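Local coordinates for sister chromatid cohesion protein (Chaetomium thermophilum, PDB 5T8V), which probably loads cohesin onto chromatin, this chain being the C-terminal, HEAT-repeat part of the Scc2 loader, at residues A[963-966]-A[967-971]; A[1023-1026]-A[1027-1030]; A[1015-1018]-A[1019-1022]. All blocks are in the same frame, centred on the assembly; numbering follows the deposited sequence.

Contact 1 of 3, residues A[963-966]-A[967-971]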
# COMPACT_ATOMS: atom_id res chain seq x y z
N GLN A 963 -74.45 -10.90 24.91
CA GLN A 963 -74.11 -9.66 24.21
C GLN A 963 -72.83 -9.86 23.40
O GLN A 963 -71.97 -10.65 23.78
CB GLN A 963 -73.90 -8.50 25.19
CG GLN A 963 -75.16 -8.05 25.91
CD GLN A 963 -75.37 -8.78 27.22
OE1 GLN A 963 -74.54 -9.59 27.64
NE2 GLN A 963 -76.50 -8.51 27.87
N PRO A 964 -72.69 -9.16 22.26
CA PRO A 964 -71.46 -9.31 21.46
C PRO A 964 -70.19 -8.84 22.16
O PRO A 964 -69.47 -7.99 21.63
CB PRO A 964 -71.75 -8.46 20.22
CG PRO A 964 -73.23 -8.38 20.14
CD PRO A 964 -73.70 -8.37 21.55
N LEU A 965 -69.90 -9.39 23.34
CA LEU A 965 -68.66 -9.07 24.03
C LEU A 965 -68.50 -7.56 24.21
O LEU A 965 -69.49 -6.82 24.16
CB LEU A 965 -67.46 -9.64 23.27
CG LEU A 965 -67.45 -11.16 23.10
CD1 LEU A 965 -66.42 -11.56 22.06
CD2 LEU A 965 -67.15 -11.84 24.43
N ASP A 966 -67.27 -7.11 24.43
CA ASP A 966 -66.94 -5.69 24.50
C ASP A 966 -65.43 -5.58 24.40
O ASP A 966 -64.71 -6.59 24.38
CB ASP A 966 -67.46 -5.04 25.79
CG ASP A 966 -67.04 -5.80 27.04
OD1 ASP A 966 -66.09 -6.60 26.96
OD2 ASP A 966 -67.66 -5.58 28.10
N GLN A 967 -64.94 -4.34 24.33
CA GLN A 967 -63.51 -4.13 24.16
C GLN A 967 -62.70 -4.62 25.36
O GLN A 967 -61.47 -4.70 25.25
CB GLN A 967 -63.22 -2.65 23.91
CG GLN A 967 -61.98 -2.39 23.08
CD GLN A 967 -62.09 -2.98 21.69
OE1 GLN A 967 -63.07 -2.75 20.98
NE2 GLN A 967 -61.08 -3.74 21.28
N LEU A 968 -63.34 -4.94 26.48
CA LEU A 968 -62.66 -5.41 27.67
C LEU A 968 -62.64 -6.93 27.80
O LEU A 968 -61.61 -7.50 28.16
CB LEU A 968 -63.31 -4.81 28.92
CG LEU A 968 -62.81 -5.32 30.28
CD1 LEU A 968 -61.30 -5.20 30.40
CD2 LEU A 968 -63.50 -4.56 31.41
N LYS A 969 -63.76 -7.59 27.51
CA LYS A 969 -63.78 -9.05 27.57
C LYS A 969 -62.87 -9.68 26.52
O LYS A 969 -62.33 -10.77 26.74
CB LYS A 969 -65.21 -9.56 27.41
CG LYS A 969 -66.13 -9.24 28.58
CD LYS A 969 -67.50 -9.88 28.42
CE LYS A 969 -68.46 -9.46 29.53
NZ LYS A 969 -68.88 -8.04 29.39
N ILE A 970 -62.67 -9.00 25.39
CA ILE A 970 -61.79 -9.53 24.35
C ILE A 970 -60.35 -9.57 24.85
O ILE A 970 -59.60 -10.50 24.55
CB ILE A 970 -61.92 -8.69 23.07
CG1 ILE A 970 -63.31 -8.90 22.45
CG2 ILE A 970 -60.82 -9.06 22.06
CD1 ILE A 970 -63.60 -8.03 21.24
N ARG A 971 -59.93 -8.55 25.61
CA ARG A 971 -58.58 -8.56 26.16
C ARG A 971 -58.45 -9.62 27.25
O ARG A 971 -57.43 -10.32 27.32
CB ARG A 971 -58.23 -7.17 26.70
CG ARG A 971 -58.28 -6.08 25.63
CD ARG A 971 -57.79 -4.74 26.14
NE ARG A 971 -58.70 -4.14 27.11
CZ ARG A 971 -58.64 -2.88 27.52
NH1 ARG A 971 -57.71 -2.06 27.03
NH2 ARG A 971 -59.51 -2.42 28.41

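Contact 2 of 3, residues A[1023-1026]-A[1027-1030]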
# COMPACT_ATOMS: atom_id res chain seq x y z
N SER A 1023 -66.31 -16.01 12.18
CA SER A 1023 -67.46 -15.38 12.81
C SER A 1023 -67.06 -14.46 13.96
O SER A 1023 -67.85 -13.60 14.35
CB SER A 1023 -68.41 -16.46 13.33
OG SER A 1023 -68.72 -17.39 12.30
N TRP A 1024 -65.86 -14.64 14.50
CA TRP A 1024 -65.37 -13.81 15.60
C TRP A 1024 -64.57 -12.63 15.06
O TRP A 1024 -64.10 -12.65 13.93
CB TRP A 1024 -64.50 -14.65 16.53
CG TRP A 1024 -65.22 -15.81 17.14
CD1 TRP A 1024 -65.31 -17.07 16.65
CD2 TRP A 1024 -65.96 -15.80 18.37
NE1 TRP A 1024 -66.06 -17.86 17.49
CE2 TRP A 1024 -66.47 -17.10 18.55
CE3 TRP A 1024 -66.24 -14.82 19.33
CZ2 TRP A 1024 -67.24 -17.45 19.66
CZ3 TRP A 1024 -67.01 -15.17 20.43
CH2 TRP A 1024 -67.50 -16.47 20.58
N PRO A 1025 -64.40 -11.58 15.87
CA PRO A 1025 -63.56 -10.45 15.43
C PRO A 1025 -62.10 -10.84 15.34
O PRO A 1025 -61.73 -11.97 15.70
CB PRO A 1025 -63.81 -9.39 16.50
CG PRO A 1025 -64.23 -10.15 17.71
CD PRO A 1025 -64.99 -11.34 17.20
N LEU A 1026 -61.25 -9.92 14.88
CA LEU A 1026 -59.84 -10.24 14.69
C LEU A 1026 -59.10 -10.28 16.01
O LEU A 1026 -58.22 -11.14 16.21
CB LEU A 1026 -59.21 -9.23 13.74
CG LEU A 1026 -58.01 -9.70 12.91
CD1 LEU A 1026 -58.40 -10.84 11.98
CD2 LEU A 1026 -57.44 -8.54 12.10
N ASP A 1027 -59.43 -9.37 16.93
CA ASP A 1027 -58.79 -9.36 18.25
C ASP A 1027 -59.02 -10.66 19.01
O ASP A 1027 -58.30 -10.93 19.98
CB ASP A 1027 -59.29 -8.18 19.07
CG ASP A 1027 -58.86 -6.84 18.51
OD1 ASP A 1027 -57.85 -6.80 17.78
OD2 ASP A 1027 -59.53 -5.83 18.81
N VAL A 1028 -60.00 -11.46 18.60
CA VAL A 1028 -60.27 -12.75 19.22
C VAL A 1028 -59.63 -13.88 18.42
O VAL A 1028 -59.01 -14.78 18.99
CB VAL A 1028 -61.79 -12.96 19.37
CG1 VAL A 1028 -62.11 -14.37 19.86
CG2 VAL A 1028 -62.37 -11.93 20.32
N ARG A 1029 -59.79 -13.86 17.09
CA ARG A 1029 -59.20 -14.90 16.26
C ARG A 1029 -57.69 -14.94 16.40
O ARG A 1029 -57.08 -16.01 16.28
CB ARG A 1029 -59.59 -14.69 14.80
CG ARG A 1029 -61.07 -14.91 14.50
CD ARG A 1029 -61.36 -14.69 13.03
NE ARG A 1029 -60.75 -15.72 12.19
CZ ARG A 1029 -60.65 -15.65 10.87
NH1 ARG A 1029 -61.14 -14.60 10.21
NH2 ARG A 1029 -60.07 -16.63 10.19
N LYS A 1030 -57.05 -13.78 16.64
CA LYS A 1030 -55.59 -13.77 16.73
C LYS A 1030 -55.10 -14.54 17.94
O LYS A 1030 -54.42 -15.57 17.77
CB LYS A 1030 -55.07 -12.33 16.70
CG LYS A 1030 -53.56 -12.24 16.90
CD LYS A 1030 -53.07 -10.80 16.98
CE LYS A 1030 -51.59 -10.74 17.33
NZ LYS A 1030 -51.30 -11.38 18.65

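Contact 3 of 3, residues A[1015-1018]-A[1019-1022]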
# COMPACT_ATOMS: atom_id res chain seq x y z
N ILE A 1015 -61.02 -26.41 23.52
CA ILE A 1015 -61.73 -25.29 24.11
C ILE A 1015 -61.42 -23.98 23.38
O ILE A 1015 -62.28 -23.09 23.31
CB ILE A 1015 -61.38 -25.18 25.61
CG1 ILE A 1015 -61.92 -26.40 26.36
CG2 ILE A 1015 -61.96 -23.89 26.22
CD1 ILE A 1015 -61.49 -26.48 27.82
N VAL A 1016 -60.23 -23.84 22.80
CA VAL A 1016 -59.82 -22.55 22.26
C VAL A 1016 -60.14 -22.42 20.77
O VAL A 1016 -60.53 -21.35 20.31
CB VAL A 1016 -58.32 -22.32 22.52
CG1 VAL A 1016 -57.87 -20.98 21.95
CG2 VAL A 1016 -58.03 -22.37 24.02
N VAL A 1017 -59.98 -23.49 20.00
CA VAL A 1017 -60.02 -23.39 18.54
C VAL A 1017 -61.39 -22.93 18.02
O VAL A 1017 -61.45 -22.35 16.93
CB VAL A 1017 -59.60 -24.71 17.87
CG1 VAL A 1017 -60.61 -25.82 18.13
CG2 VAL A 1017 -59.39 -24.51 16.37
N PRO A 1018 -62.50 -23.16 18.72
CA PRO A 1018 -63.78 -22.65 18.20
C PRO A 1018 -63.79 -21.16 17.94
O PRO A 1018 -64.65 -20.67 17.20
CB PRO A 1018 -64.79 -23.03 19.30
CG PRO A 1018 -64.20 -24.22 19.93
CD PRO A 1018 -62.73 -23.98 19.93
N PHE A 1019 -62.86 -20.40 18.53
CA PHE A 1019 -62.81 -18.96 18.35
C PHE A 1019 -61.92 -18.53 17.19
O PHE A 1019 -61.78 -17.33 16.95
CB PHE A 1019 -62.33 -18.29 19.64
CG PHE A 1019 -63.18 -18.60 20.84
CD1 PHE A 1019 -64.48 -19.06 20.71
CD2 PHE A 1019 -62.67 -18.43 22.11
CE1 PHE A 1019 -65.25 -19.34 21.82
CE2 PHE A 1019 -63.44 -18.71 23.23
CZ PHE A 1019 -64.72 -19.17 23.08
N ALA A 1020 -61.31 -19.48 16.48
CA ALA A 1020 -60.55 -19.16 15.29
C ALA A 1020 -61.43 -18.97 14.06
O ALA A 1020 -60.92 -18.60 13.00
CB ALA A 1020 -59.52 -20.26 15.00
N ALA A 1021 -62.73 -19.20 14.18
CA ALA A 1021 -63.62 -19.08 13.04
C ALA A 1021 -63.76 -17.62 12.62
O ALA A 1021 -63.61 -16.71 13.45
CB ALA A 1021 -65.00 -19.66 13.38
N PRO A 1022 -64.05 -17.36 11.34
CA PRO A 1022 -64.22 -15.97 10.90
C PRO A 1022 -65.40 -15.27 11.53
O PRO A 1022 -65.49 -14.04 11.44
CB PRO A 1022 -64.40 -16.11 9.38
CG PRO A 1022 -64.91 -17.49 9.18
CD PRO A 1022 -64.27 -18.32 10.25

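Contact 1 of 3, residues A[963-966]-A[967-971]
D966 sits directly before Q967, and its carboxylate serves the residues that begin the next helix. The Q967 side chain touches D1027. The carboxylate of D966 bonds to the next two residues, and I970 turns to the D966 carbonyl instead. The first of them is L968, whose backbone N gives a weak, bent hydrogen bond to D966 OD1 (3.2 Å, 130° at the hydrogen). K969 is gripped twice. Its backbone N reaches D966 OD1 at 2.6 Å nearly in line with the C-O bond, and its NZ forms a salt bridge with D966 OD2 at 3.0 Å, coming from above the carboxylate plane. The aspartate can do this because its CG lies between the backbone N and the carbonyl carbon (chi1 52°), which swings the carboxylate over the start of the helix. The lysine chain runs extended past OD1 and bends only at its last torsion (72°), bringing the ammonium back to the acid. Next comes I970, whose N makes a weak bond of 3.3 Å to the backbone O of D966. Its CG1 also meets L965 CD1 at 4.1 Å, the two side chains crossing at about a right angle. L965 further touches T956 and A960 of helix 940-960, a reason for a leucine on this side of the loop. Aspartate is short enough to cap backbone amides that have no preceding helical turn to bond to. Its negative charge at this helix end would probably be stabilised both by those N-H groups and by the K969 ammonium.

Contact 2 of 3, residues A[1023-1026]-A[1027-1030]
V1028 holds its CG1 opposite the backbone N across the first torsion (173°), which spreads its two methyls between W1024 and P1025: CG1 lies 4.1 Å from W1024 CB, and CG2 lies 3.7 Å from P1025 CG. CG1 approaches the indole obliquely, near CE3. A beta-branched residue suits the place, since each branch meets a different partner one turn back. R1029 has its CG beside its own backbone N and a bend at chi3 (67°), and its aliphatic part lies along the carbonyls of the preceding loop. There CG comes 3.2 Å from P1025 O and CD 3.5 Å from W1024 O. The guanidinium continues beyond this turn, where NE bonds to A1020 O and NH2 forms a salt bridge with D1062, so a buried arginine has partners for its polar end.

P1025 occupies the N-cap position. Proline suits the cap, where the carbonyl and not the amide enters the helical series, and its ring packs on the valine methyl. P1025 O accepts from R1029 N at 3.0 Å, almost straight at 165°, and takes a second, weak bond from V1028 N. L1026 O then receives K1030 N at 2.9 Å, the next bond of the same series.

The turn begins helix 1026-1042, whose first residues touch two neighbouring helices. D1027 and V1028 pack on I970 of helix 969-986, where V1028 also meets F973. L1026, R1029 and K1030 face helix 1065-1086, the first two touching L1067 and the third I1066.

Contact 3 of 3, residues A[1015-1018]-A[1019-1022]
A short 3-10 turn carries the chain out of helix 1009-1016 and into the loop before helix 1026-1042, and F1019 and A1020 close it back on V1016 and V1017. Two backbone bonds span three residues each, the 3-10 pattern. F1019 N meets V1016 O at 3.1 Å, nearly straight at the hydrogen (167°), though tilted from the carbonyl plane. A1020 N meets V1017 O at 2.9 Å, and this donor stands well above that plane. P1018 has no N-H with which to continue the helical series, consistent with the helix giving way here, and its ring restricts phi.

The side chains follow the same turn. With CG beside its own backbone N (chi1 -58°), the F1019 side chain folds back over the residues before it. Its CB lies 3.6 Å from V1016 O, and its CD1 lies 3.5 Å from P1018 C; both P1018 C and V1016 O approach the ring obliquely. F1019 CD1 is also 4.2 Å from P1018 CB. A1020 CB is 4.5 Å from V1017 CG2, and both residues also rest on A1055 of helix 1050-1062, a spot that suits a small methyl.

The phenylalanine ring also meets the rings of W1024 and F973, steeply inclined to each, and touches I953 and R957 of helix 940-960. Put in its place, an alanine is likely to open a gap between W1024, F973 and I953, leaving the W1024 ring less firmly held. P1018 O also takes a weak hydrogen bond from W1024 NE1, giving the indole nitrogen a partner. The turn therefore combines backbone bonds that need no particular side chain with an apolar interior in which size and shape decide the fit.

How the contacts relate
The three contacts run from surface to core. Contact 1 is a surface contact, contact 2 is partly buried and contact 3 buried. Charge and capping dominate the first, whereas contact 3 pairs backbone 3-10 bonds with packing of an aromatic ring and small apolar side chains. Contact 2 joins the others: I970 CG2 meets D1027 CB at 3.5 Å and L965 CD1 meets W1024 CZ3 at 4.0 Å, while W1024 CZ2 reaches F1019 CD1 at 3.4 Å. Contacts 1 and 3 do not touch, their nearest atoms being about 8 Å apart. Contacts 1 and 2 both open helices, whereas contact 3 leads out of helix 1009-1016 toward the start of contact 2.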